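Local coordinates for magnetosome membrane protein MamB, putative Co/Zn/Cd cation transporter. Cation diffusion facilitator family (Desulfamplus magnetovallimortis, PDB 6QFJ) that probably transports metal cations across the magnetosome membrane, as expected of a cation diffusion facilitator, and is represented here by its C-terminal domain, at residues A[5-10]-A[26-31]; A[12-15]-A[19-22]; A[37-42]-A[57-62]. One frame throughout, in Å; residues are numbered along the deposited sequence.

Interaction 1 (A[5-10]-A[26-31])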
ATOM      1  N   ASP A   5       8.734  -4.493 -11.152  1.00 56.57           N
ATOM      2  CA  ASP A   5       9.776  -4.718 -10.152  1.00 56.76           C
ATOM      3  C   ASP A   5       9.456  -4.008  -8.841  1.00 52.66           C
ATOM      4  O   ASP A   5       9.603  -4.583  -7.763  1.00 47.62           O
ATOM      5  CB  ASP A   5      11.133  -4.221 -10.645  1.00 59.20           C
ATOM      6  CG  ASP A   5      11.772  -5.147 -11.662  1.00 65.34           C
ATOM      7  OD1 ASP A   5      11.288  -6.272 -11.915  1.00 68.25           O
ATOM      8  OD2 ASP A   5      12.790  -4.708 -12.220  1.00 74.14           O
ATOM      9  N   TYR A   6       8.992  -2.775  -8.976  1.00 47.88           N
ATOM     10  CA  TYR A   6       8.576  -2.012  -7.848  1.00 48.30           C
ATOM     11  C   TYR A   6       7.366  -2.630  -7.119  1.00 49.57           C
ATOM     12  O   TYR A   6       7.356  -2.727  -5.889  1.00 48.72           O
ATOM     13  CB  TYR A   6       8.205  -0.598  -8.283  1.00 46.67           C
ATOM     14  CG  TYR A   6       9.378   0.311  -8.664  1.00 47.04           C
ATOM     15  CD1 TYR A   6      10.482   0.497  -7.788  1.00 48.50           C
ATOM     16  CD2 TYR A   6       9.343   1.047  -9.835  1.00 45.98           C
ATOM     17  CE1 TYR A   6      11.504   1.365  -8.076  1.00 48.45           C
ATOM     18  CE2 TYR A   6      10.367   1.910 -10.162  1.00 49.16           C
ATOM     19  CZ  TYR A   6      11.460   2.072  -9.288  1.00 53.98           C
ATOM     20  OH  TYR A   6      12.508   2.916  -9.635  1.00 60.01           O
ATOM     21  N   ILE A   7       6.346  -3.010  -7.889  1.00 48.89           N
ATOM     22  CA  ILE A   7       5.153  -3.640  -7.347  1.00 47.69           C
ATOM     23  C   ILE A   7       5.490  -4.903  -6.517  1.00 46.24           C
ATOM     24  O   ILE A   7       4.977  -5.073  -5.402  1.00 42.01           O
ATOM     25  CB  ILE A   7       4.141  -3.955  -8.445  1.00 47.17           C
ATOM     26  CG1 ILE A   7       3.493  -2.646  -8.906  1.00 48.71           C
ATOM     27  CG2 ILE A   7       3.065  -4.940  -7.955  1.00 47.39           C
ATOM     28  CD1 ILE A   7       2.521  -2.816 -10.087  1.00 53.17           C
ATOM     29  N   GLU A   8       6.374  -5.731  -7.045  1.00 46.05           N
ATOM     30  CA  GLU A   8       6.787  -6.931  -6.376  1.00 43.75           C
ATOM     31  C   GLU A   8       7.499  -6.661  -5.057  1.00 40.44           C
ATOM     32  O   GLU A   8       7.241  -7.337  -4.064  1.00 34.51           O
ATOM     33  CB  GLU A   8       7.722  -7.713  -7.272  1.00 49.99           C
ATOM     34  CG  GLU A   8       8.285  -8.917  -6.582  1.00 56.02           C
ATOM     35  CD  GLU A   8       9.278  -9.768  -7.388  1.00 64.17           C
ATOM     36  OE1 GLU A   8       9.651 -10.832  -6.867  1.00 69.25           O
ATOM     37  OE2 GLU A   8       9.691  -9.403  -8.505  1.00 72.82           O
ATOM     38  N   ALA A   9       8.382  -5.647  -5.022  1.00 38.51           N
ATOM     39  CA  ALA A   9       9.061  -5.361  -3.814  1.00 38.98           C
ATOM     40  C   ALA A   9       8.062  -4.743  -2.788  1.00 34.32           C
ATOM     41  O   ALA A   9       8.116  -5.018  -1.597  1.00 32.17           O
ATOM     42  CB  ALA A   9      10.250  -4.430  -4.089  1.00 40.94           C
ATOM     43  N   ILE A  10       7.228  -3.834  -3.254  1.00 35.60           N
ATOM     44  CA  ILE A  10       6.179  -3.253  -2.410  1.00 33.10           C
ATOM     45  C   ILE A  10       5.291  -4.349  -1.784  1.00 32.80           C
ATOM     46  O   ILE A  10       5.137  -4.407  -0.579  1.00 30.54           O
ATOM     47  CB  ILE A  10       5.332  -2.199  -3.163  1.00 34.39           C
ATOM     48  CG1 ILE A  10       6.157  -0.994  -3.502  1.00 35.72           C
ATOM     49  CG2 ILE A  10       4.159  -1.721  -2.302  1.00 34.12           C
ATOM     50  CD1 ILE A  10       5.514  -0.087  -4.531  1.00 37.08           C
ATOM     51  N   ILE A  26      -2.808  -3.750  -5.676  1.00 37.12           N
ATOM     52  CA  ILE A  26      -1.771  -2.724  -5.944  1.00 38.08           C
ATOM     53  C   ILE A  26      -1.858  -2.364  -7.402  1.00 41.16           C
ATOM     54  O   ILE A  26      -1.729  -3.226  -8.273  1.00 40.63           O
ATOM     55  CB  ILE A  26      -0.370  -3.216  -5.669  1.00 40.68           C
ATOM     56  CG1 ILE A  26      -0.226  -3.623  -4.203  1.00 46.10           C
ATOM     57  CG2 ILE A  26       0.651  -2.105  -5.970  1.00 42.62           C
ATOM     58  CD1 ILE A  26       1.133  -4.144  -3.793  1.00 45.94           C
ATOM     59  N   ILE A  27      -2.104  -1.099  -7.679  1.00 40.59           N
ATOM     60  CA  ILE A  27      -2.083  -0.622  -9.067  1.00 42.59           C
ATOM     61  C   ILE A  27      -1.057   0.459  -9.205  1.00 40.82           C
ATOM     62  O   ILE A  27      -0.897   1.272  -8.297  1.00 39.60           O
ATOM     63  CB  ILE A  27      -3.490  -0.111  -9.472  1.00 47.20           C
ATOM     64  CG1 ILE A  27      -4.441  -1.305  -9.629  1.00 53.12           C
ATOM     65  CG2 ILE A  27      -3.488   0.623 -10.799  1.00 54.23           C
ATOM     66  CD1 ILE A  27      -5.889  -0.901  -9.789  1.00 57.33           C
ATOM     67  N   ALA A  28      -0.395   0.521 -10.357  1.00 45.99           N
ATOM     68  CA  ALA A  28       0.582   1.594 -10.669  1.00 45.16           C
ATOM     69  C   ALA A  28       0.414   2.082 -12.084  1.00 50.01           C
ATOM     70  O   ALA A  28       0.225   1.291 -12.985  1.00 49.47           O
ATOM     71  CB  ALA A  28       2.006   1.084 -10.500  1.00 45.56           C
ATOM     72  N   ARG A  29       0.524   3.388 -12.296  1.00 53.50           N
ATOM     73  CA  ARG A  29       0.615   3.872 -13.651  1.00 56.93           C
ATOM     74  C   ARG A  29       1.554   5.046 -13.738  1.00 57.37           C
ATOM     75  O   ARG A  29       1.876   5.694 -12.736  1.00 50.19           O
ATOM     76  CB  ARG A  29      -0.752   4.253 -14.201  1.00 63.07           C
ATOM     77  CG  ARG A  29      -1.354   5.479 -13.582  1.00 64.80           C
ATOM     78  CD  ARG A  29      -2.779   5.698 -14.062  1.00 67.70           C
ATOM     79  NE  ARG A  29      -3.671   4.754 -13.441  1.00 67.11           N
ATOM     80  CZ  ARG A  29      -4.125   4.891 -12.214  1.00 71.64           C
ATOM     81  NH1 ARG A  29      -3.773   5.952 -11.490  1.00 77.47           N
ATOM     82  NH2 ARG A  29      -4.913   3.967 -11.708  1.00 75.08           N
ATOM     83  N   GLU A  30       1.960   5.327 -14.966  1.00 58.41           N
ATOM     84  CA  GLU A  30       2.882   6.412 -15.215  1.00 57.82           C
ATOM     85  C   GLU A  30       2.103   7.605 -15.666  1.00 59.26           C
ATOM     86  O   GLU A  30       1.300   7.512 -16.554  1.00 66.51           O
ATOM     87  CB  GLU A  30       3.915   6.097 -16.257  1.00 60.28           C
ATOM     88  CG  GLU A  30       4.613   4.810 -15.929  1.00 61.46           C
ATOM     89  CD  GLU A  30       5.742   4.480 -16.889  1.00 68.30           C
ATOM     90  OE1 GLU A  30       5.475   3.674 -17.784  1.00 72.38           O
ATOM     91  OE2 GLU A  30       6.877   4.996 -16.782  1.00 70.09           O
ATOM     92  N   LEU A  31       2.349   8.718 -15.020  1.00 59.22           N
ATOM     93  CA  LEU A  31       1.900  10.003 -15.469  1.00 63.45           C
ATOM     94  C   LEU A  31       3.120  10.916 -15.710  1.00 62.94           C
ATOM     95  O   LEU A  31       3.585  11.570 -14.789  1.00 58.11           O
ATOM     96  CB  LEU A  31       0.901  10.616 -14.458  1.00 66.98           C
ATOM     97  CG  LEU A  31       0.285  11.914 -15.038  1.00 76.26           C
ATOM     98  CD1 LEU A  31      -0.922  11.538 -15.898  1.00 78.44           C
ATOM     99  CD2 LEU A  31      -0.088  12.952 -13.978  1.00 76.15           C
TER
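I10 N donates to Y6 O at 2.9 Å, a bond within the helix that helps set the turn from which I10, together with I7, reaches strand residues I26 and A28. No hydrogen bond crosses from 5-10 to 26-31: the contact is made by aliphatic side chains alone. I7 carries most of it on the helix side. Its CG1 lies beside the backbone N (chi1 -73°), and the chain then runs on extended, so that CG1 passes I26 CG2 at 4.1 Å while the terminal CD1 goes further along the strand to A28 CB, 4.0 Å away. I7 and I26 lie alongside each other but run in opposite senses, flank against flank. One turn later, I10 brings in its other branch: CG2, anti to the backbone N, meets I26 CD1 at 4.2 Å. I26 is therefore touched at two points, with CG2 against I7 and CD1 against I10, while the methyl of A28 is what the tip of I7 touches. I27, between them, points away from the helix, as strand alternation requires. The helix and strand segments run nearly antiparallel, at 152°, with their axes 9.5 Å apart. In this α-β-β-α-β fold of the ferredoxin-like kind, the first helix packs on the face of the sheet, over its outermost strand 22-31. F37 of the adjoining strand 34-43 touches both I10 and A28, and I10 also reaches I63, so I10 lies where helix 2-15 meets both strand 34-43 and helix 49-66.

Interaction 2 (A[12-15]-A[19-22]); sequences NVLE and SISD
L14 and I20 have their CA atoms 7.0 Å apart where the chain leaves the first helix and doubles back toward strand 22-31. This is the α-to-β connection of the domain, and it enters the sheet through a classic beta bulge: the backbones of S21 and D22 both pair with Y42 of strand 34-43. On the inner side, L14 CD2 meets I20 CD1 at 3.8 Å. Methyl touches methyl, the two side chains coming in at a slant to one another. I20 extends CG1 and CD1 from beside its own backbone N (chi1 -71°), which carries CD1 toward L14; L41 lies against both residues and joins them to the core. Toward solvent the chemistry changes. E15 and D22 each leave the backbone heading away from the other segment, but the E15 chain bends at chi2 (59°) and brings OE1 to 4.1 Å from D22 OD1, with the carboxylate planes 40° apart. Two like charges so near would probably raise the proton affinity of one of them. Between these layers, other acceptors compete for the protons of a water that links the backbones, so not every bond can be held at once; its oxygen is 2.9 Å from L14 O and 2.8 Å from I20 O.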
ATOM      1  N   ASN A  12       6.088  -7.456  -1.346  1.00 35.95           N
ATOM      2  CA  ASN A  12       6.890  -8.248  -0.424  1.00 34.50           C
ATOM      3  C   ASN A  12       6.932  -7.556   0.929  1.00 30.96           C
ATOM      4  O   ASN A  12       6.768  -8.186   1.954  1.00 31.62           O
ATOM      5  CB  ASN A  12       8.332  -8.442  -0.912  1.00 38.05           C
ATOM      6  CG  ASN A  12       8.458  -9.519  -1.971  1.00 42.99           C
ATOM      7  OD1 ASN A  12       7.568 -10.310  -2.088  1.00 47.35           O
ATOM      8  ND2 ASN A  12       9.525  -9.522  -2.794  1.00 43.57           N
ATOM      9  N   VAL A  13       7.068  -6.237   0.941  1.00 29.15           N
ATOM     10  CA  VAL A  13       7.137  -5.530   2.227  1.00 26.59           C
ATOM     11  C   VAL A  13       5.830  -5.569   2.940  1.00 26.55           C
ATOM     12  O   VAL A  13       5.739  -5.879   4.171  1.00 26.93           O
ATOM     13  CB  VAL A  13       7.653  -4.115   2.073  1.00 25.29           C
ATOM     14  CG1 VAL A  13       7.651  -3.407   3.441  1.00 24.39           C
ATOM     15  CG2 VAL A  13       9.065  -4.148   1.499  1.00 26.55           C
ATOM     16  N   LEU A  14       4.775  -5.243   2.214  1.00 27.65           N
ATOM     17  CA  LEU A  14       3.447  -5.080   2.802  1.00 28.85           C
ATOM     18  C   LEU A  14       2.980  -6.417   3.409  1.00 30.50           C
ATOM     19  O   LEU A  14       2.413  -6.424   4.497  1.00 32.57           O
ATOM     20  CB  LEU A  14       2.411  -4.627   1.763  1.00 30.98           C
ATOM     21  CG  LEU A  14       2.609  -3.217   1.230  1.00 32.73           C
ATOM     22  CD1 LEU A  14       1.551  -2.840   0.217  1.00 36.79           C
ATOM     23  CD2 LEU A  14       2.619  -2.180   2.304  1.00 32.82           C
ATOM     24  N   GLU A  15       3.307  -7.525   2.758  1.00 32.08           N
ATOM     25  CA  GLU A  15       2.999  -8.837   3.273  1.00 35.53           C
ATOM     26  C   GLU A  15       3.597  -9.103   4.649  1.00 35.43           C
ATOM     27  O   GLU A  15       3.096  -9.949   5.395  1.00 36.20           O
ATOM     28  CB  GLU A  15       3.455  -9.966   2.308  1.00 41.49           C
ATOM     29  CG  GLU A  15       2.345 -10.830   1.769  1.00 55.97           C
ATOM     30  CD  GLU A  15       1.279 -10.061   0.990  1.00 61.65           C
ATOM     31  OE1 GLU A  15       0.095  -9.964   1.463  0.50 48.66           O
ATOM     32  OE2 GLU A  15       1.676  -9.597  -0.120  0.50 57.73           O
ATOM     33  N   SER A  19       0.927  -4.446  10.763  1.00 29.48           N
ATOM     34  CA  SER A  19      -0.334  -3.692  10.888  1.00 30.85           C
ATOM     35  C   SER A  19      -1.375  -3.945   9.758  1.00 30.58           C
ATOM     36  O   SER A  19      -2.534  -3.498   9.824  1.00 35.51           O
ATOM     37  CB  SER A  19      -0.003  -2.202  10.976  1.00 27.64           C
ATOM     38  OG  SER A  19       0.624  -1.749   9.803  1.00 30.72           O
ATOM     39  N   ILE A  20      -0.956  -4.689   8.753  1.00 30.90           N
ATOM     40  CA  ILE A  20      -1.729  -4.936   7.550  1.00 31.05           C
ATOM     41  C   ILE A  20      -2.107  -6.382   7.538  1.00 32.12           C
ATOM     42  O   ILE A  20      -1.234  -7.250   7.627  1.00 31.54           O
ATOM     43  CB  ILE A  20      -0.886  -4.586   6.295  1.00 31.20           C
ATOM     44  CG1 ILE A  20      -0.749  -3.064   6.254  1.00 33.55           C
ATOM     45  CG2 ILE A  20      -1.482  -5.098   5.004  1.00 29.65           C
ATOM     46  CD1 ILE A  20       0.359  -2.615   5.325  1.00 34.55           C
ATOM     47  N   SER A  21      -3.412  -6.680   7.415  1.00 27.32           N
ATOM     48  CA  SER A  21      -3.849  -8.110   7.370  1.00 29.58           C
ATOM     49  C   SER A  21      -3.522  -8.753   6.035  1.00 30.35           C
ATOM     50  O   SER A  21      -3.113  -9.873   5.949  1.00 32.01           O
ATOM     51  CB  SER A  21      -5.375  -8.203   7.639  1.00 29.24           C
ATOM     52  OG  SER A  21      -5.686  -7.400   8.782  1.00 30.22           O
ATOM     53  N   ASP A  22      -3.681  -8.027   4.966  1.00 34.80           N
ATOM     54  CA  ASP A  22      -3.429  -8.570   3.602  1.00 34.40           C
ATOM     55  C   ASP A  22      -3.464  -7.423   2.596  1.00 30.85           C
ATOM     56  O   ASP A  22      -4.012  -6.348   2.881  1.00 31.18           O
ATOM     57  CB  ASP A  22      -4.573  -9.548   3.188  1.00 39.26           C
ATOM     58  CG  ASP A  22      -4.278 -10.977   3.572  1.00 46.61           C
ATOM     59  OD1 ASP A  22      -3.170 -11.467   3.331  1.00 54.46           O
ATOM     60  OD2 ASP A  22      -5.155 -11.649   4.160  1.00 60.81           O
TER
HETATM   61  O   HOH W   1       0.069  -7.974   5.271  1.00 49.87           O

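Interaction 3 (A[37-42]-A[57-62]); sequences FEIDLY and KEVNQI
V59 is the residue through which helix 57-62 meets I39 and L41 of strand 37-42. The helical bonds run past it: K57 O accepts Q61 N and E58 O accepts I62 N, both at 3.0 Å. E58 OE1 also binds the hydroxyl of S19 in the loop after helix 2-15. At V59 the two methyls divide the work. CG2, beside the backbone N, comes to 3.6 Å from L41 CD1, while CG1, anti to that N (chi1 171°), looks along the strand to I39 CG2 at 4.3 Å. L41 extends toward the helix with an extended outer bond (chi2 171°), and it and V59 lie side by side, pointing opposite ways. N60 turns to V73 of strand 71-79, a strand that V59 also touches through V75. I62, nearly a turn on from V59, packs on V13 and L14 of the first helix. Helix 49-66 thus lies over the sheet as the crossover of a beta-alpha-beta unit whose parallel strands are 34-43 and 71-79. E38 and D40, on the strand's other face, are charged: E38 pairs with R29, and D40 with R76. I39 and L41 present only aliphatic groups to the helix, and no hydrogen bond joins the two segments. Contact between them therefore rests on burial and shape: the methyls of branched side chains set the spacing, without the directional demand of a polar bond.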
ATOM      1  N   PHE A  37       0.634   5.360  -7.563  1.00 36.07           N
ATOM      2  CA  PHE A  37       0.271   4.074  -6.936  1.00 34.45           C
ATOM      3  C   PHE A  37      -1.069   4.176  -6.231  1.00 34.85           C
ATOM      4  O   PHE A  37      -1.356   5.184  -5.560  1.00 36.87           O
ATOM      5  CB  PHE A  37       1.303   3.647  -5.935  1.00 32.34           C
ATOM      6  CG  PHE A  37       2.596   3.254  -6.557  1.00 34.15           C
ATOM      7  CD1 PHE A  37       3.595   4.211  -6.763  1.00 33.23           C
ATOM      8  CD2 PHE A  37       2.853   1.943  -6.853  1.00 36.64           C
ATOM      9  CE1 PHE A  37       4.774   3.849  -7.320  1.00 36.07           C
ATOM     10  CE2 PHE A  37       4.070   1.585  -7.419  1.00 40.11           C
ATOM     11  CZ  PHE A  37       5.017   2.542  -7.683  1.00 37.31           C
ATOM     12  N   GLU A  38      -1.913   3.165  -6.444  1.00 36.25           N
ATOM     13  CA  GLU A  38      -3.160   2.963  -5.698  1.00 35.55           C
ATOM     14  C   GLU A  38      -3.031   1.680  -4.970  1.00 32.11           C
ATOM     15  O   GLU A  38      -2.857   0.600  -5.592  1.00 34.84           O
ATOM     16  CB  GLU A  38      -4.372   2.925  -6.632  1.00 41.59           C
ATOM     17  CG  GLU A  38      -4.636   4.301  -7.249  1.00 48.28           C
ATOM     18  CD  GLU A  38      -5.643   4.290  -8.374  1.00 55.82           C
ATOM     19  OE1 GLU A  38      -5.718   3.317  -9.130  1.00 61.87           O
ATOM     20  OE2 GLU A  38      -6.336   5.289  -8.509  1.00 64.83           O
ATOM     21  N   ILE A  39      -3.062   1.770  -3.655  1.00 29.09           N
ATOM     22  CA  ILE A  39      -2.856   0.621  -2.811  1.00 32.81           C
ATOM     23  C   ILE A  39      -4.107   0.380  -1.956  1.00 30.69           C
ATOM     24  O   ILE A  39      -4.521   1.270  -1.145  1.00 28.07           O
ATOM     25  CB  ILE A  39      -1.645   0.821  -1.904  1.00 33.92           C
ATOM     26  CG1 ILE A  39      -0.459   1.303  -2.728  1.00 39.97           C
ATOM     27  CG2 ILE A  39      -1.350  -0.457  -1.126  1.00 33.46           C
ATOM     28  CD1 ILE A  39       0.672   0.364  -2.957  1.00 41.26           C
ATOM     29  N   ASP A  40      -4.702  -0.809  -2.127  1.00 29.21           N
ATOM     30  CA  ASP A  40      -5.822  -1.250  -1.308  1.00 30.21           C
ATOM     31  C   ASP A  40      -5.389  -2.333  -0.352  1.00 28.50           C
ATOM     32  O   ASP A  40      -4.814  -3.331  -0.777  1.00 28.70           O
ATOM     33  CB  ASP A  40      -6.969  -1.736  -2.222  1.00 33.42           C
ATOM     34  CG  ASP A  40      -7.544  -0.617  -3.069  1.00 38.95           C
ATOM     35  OD1 ASP A  40      -7.234   0.590  -2.795  1.00 44.67           O
ATOM     36  OD2 ASP A  40      -8.231  -0.907  -4.059  1.00 53.51           O
ATOM     37  N   LEU A  41      -5.695  -2.156   0.927  1.00 25.03           N
ATOM     38  CA  LEU A  41      -5.315  -3.099   1.990  1.00 24.90           C
ATOM     39  C   LEU A  41      -6.439  -3.515   2.860  1.00 24.75           C
ATOM     40  O   LEU A  41      -7.376  -2.760   3.077  1.00 28.31           O
ATOM     41  CB  LEU A  41      -4.316  -2.451   2.919  1.00 27.29           C
ATOM     42  CG  LEU A  41      -3.104  -1.824   2.192  1.00 27.00           C
ATOM     43  CD1 LEU A  41      -2.307  -1.046   3.137  1.00 26.54           C
ATOM     44  CD2 LEU A  41      -2.280  -2.891   1.551  1.00 26.03           C
ATOM     45  N   TYR A  42      -6.356  -4.756   3.361  1.00 24.44           N
ATOM     46  CA  TYR A  42      -7.220  -5.247   4.403  1.00 23.71           C
ATOM     47  C   TYR A  42      -6.575  -5.002   5.700  1.00 23.85           C
ATOM     48  O   TYR A  42      -5.397  -5.229   5.878  1.00 25.23           O
ATOM     49  CB  TYR A  42      -7.462  -6.807   4.254  1.00 25.59           C
ATOM     50  CG  TYR A  42      -8.323  -7.189   3.092  1.00 25.90           C
ATOM     51  CD1 TYR A  42      -9.624  -6.774   3.042  1.00 28.72           C
ATOM     52  CD2 TYR A  42      -7.836  -7.890   1.996  1.00 29.16           C
ATOM     53  CE1 TYR A  42     -10.416  -7.069   1.978  1.00 29.61           C
ATOM     54  CE2 TYR A  42      -8.623  -8.221   0.910  1.00 28.79           C
ATOM     55  CZ  TYR A  42      -9.923  -7.803   0.924  1.00 31.12           C
ATOM     56  OH  TYR A  42     -10.765  -8.098  -0.107  1.00 33.25           O
ATOM     57  N   LYS A  57       0.195   6.363   6.429  1.00 29.05           N
ATOM     58  CA  LYS A  57       1.524   6.954   6.539  1.00 35.31           C
ATOM     59  C   LYS A  57       2.647   5.923   6.398  1.00 32.92           C
ATOM     60  O   LYS A  57       3.663   6.170   5.689  1.00 27.39           O
ATOM     61  CB  LYS A  57       1.639   7.775   7.856  1.00 41.48           C
ATOM     62  CG  LYS A  57       0.712   9.043   7.827  1.00 52.54           C
ATOM     63  CD  LYS A  57       1.444  10.304   7.405  1.00 68.81           C
ATOM     64  CE  LYS A  57       1.456  10.475   5.892  1.00 78.40           C
ATOM     65  NZ  LYS A  57       2.509  11.406   5.365  1.00 79.48           N
ATOM     66  N   GLU A  58       2.515   4.759   7.076  1.00 28.38           N
ATOM     67  CA  GLU A  58       3.541   3.663   6.884  1.00 28.54           C
ATOM     68  C   GLU A  58       3.622   3.177   5.497  1.00 25.31           C
ATOM     69  O   GLU A  58       4.727   2.916   4.962  1.00 28.24           O
ATOM     70  CB  GLU A  58       3.273   2.407   7.776  1.00 31.14           C
ATOM     71  CG  GLU A  58       3.763   2.495   9.215  1.00 40.86           C
ATOM     72  CD  GLU A  58       3.599   1.156  10.055  1.00 50.01           C
ATOM     73  OE1 GLU A  58       2.902   0.215   9.553  1.00 45.44           O
ATOM     74  OE2 GLU A  58       4.220   1.026  11.177  1.00 55.29           O
ATOM     75  N   VAL A  59       2.451   3.004   4.860  1.00 24.08           N
ATOM     76  CA  VAL A  59       2.467   2.561   3.462  1.00 26.00           C
ATOM     77  C   VAL A  59       3.133   3.537   2.517  1.00 24.98           C
ATOM     78  O   VAL A  59       3.909   3.194   1.599  1.00 23.20           O
ATOM     79  CB  VAL A  59       1.047   2.299   2.924  1.00 28.33           C
ATOM     80  CG1 VAL A  59       1.063   2.060   1.425  1.00 27.96           C
ATOM     81  CG2 VAL A  59       0.505   1.140   3.644  1.00 30.82           C
ATOM     82  N   ASN A  60       2.878   4.784   2.770  1.00 27.77           N
ATOM     83  CA  ASN A  60       3.459   5.850   1.982  1.00 27.73           C
ATOM     84  C   ASN A  60       5.001   5.864   2.143  1.00 28.55           C
ATOM     85  O   ASN A  60       5.731   6.004   1.168  1.00 29.78           O
ATOM     86  CB  ASN A  60       2.922   7.184   2.514  1.00 30.29           C
ATOM     87  CG  ASN A  60       3.331   8.368   1.648  1.00 37.72           C
ATOM     88  OD1 ASN A  60       4.179   9.165   2.042  1.00 44.22           O
ATOM     89  ND2 ASN A  60       2.699   8.518   0.514  1.00 43.60           N
ATOM     90  N   GLN A  61       5.472   5.685   3.371  1.00 25.47           N
ATOM     91  CA  GLN A  61       6.901   5.619   3.657  1.00 23.57           C
ATOM     92  C   GLN A  61       7.531   4.470   2.881  1.00 23.62           C
ATOM     93  O   GLN A  61       8.572   4.607   2.243  1.00 21.80           O
ATOM     94  CB  GLN A  61       7.049   5.419   5.180  1.00 24.83           C
ATOM     95  CG  GLN A  61       8.503   5.429   5.694  1.00 26.16           C
ATOM     96  CD  GLN A  61       9.295   4.209   5.378  1.00 25.96           C
ATOM     97  OE1 GLN A  61       8.836   3.074   5.514  1.00 25.36           O
ATOM     98  NE2 GLN A  61      10.556   4.424   4.929  1.00 28.46           N
ATOM     99  N   ILE A  62       6.882   3.333   2.897  1.00 23.72           N
ATOM    100  CA  ILE A  62       7.427   2.168   2.146  1.00 24.05           C
ATOM    101  C   ILE A  62       7.609   2.444   0.704  1.00 24.39           C
ATOM    102  O   ILE A  62       8.694   2.244   0.137  1.00 27.23           O
ATOM    103  CB  ILE A  62       6.526   0.933   2.372  1.00 24.45           C
ATOM    104  CG1 ILE A  62       6.609   0.524   3.817  1.00 24.78           C
ATOM    105  CG2 ILE A  62       6.935  -0.192   1.451  1.00 23.18           C
ATOM    106  CD1 ILE A  62       5.559  -0.454   4.279  1.00 27.37           C
TER

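In the fold
The centre of interaction 3 lies about 2 Å from the centre of the chain, and the contact is buried; interactions 1 and 2 are only partly so, one along the middle of helix 2-15, the other toward its C-terminal end. Interaction 1 sets that helix on the outermost strand 22-31, and interaction 3 sets the second helix on the middle strand. Both are purely aliphatic, whereas interaction 2, in a connection, adds a water and a pair of acidic groups. Strands 22-31 and 34-43 are neighbours in the sheet, which ties 1 to 3; L14 packs on I26 between 2 and 1, and further apolar side chains link 2 to 3.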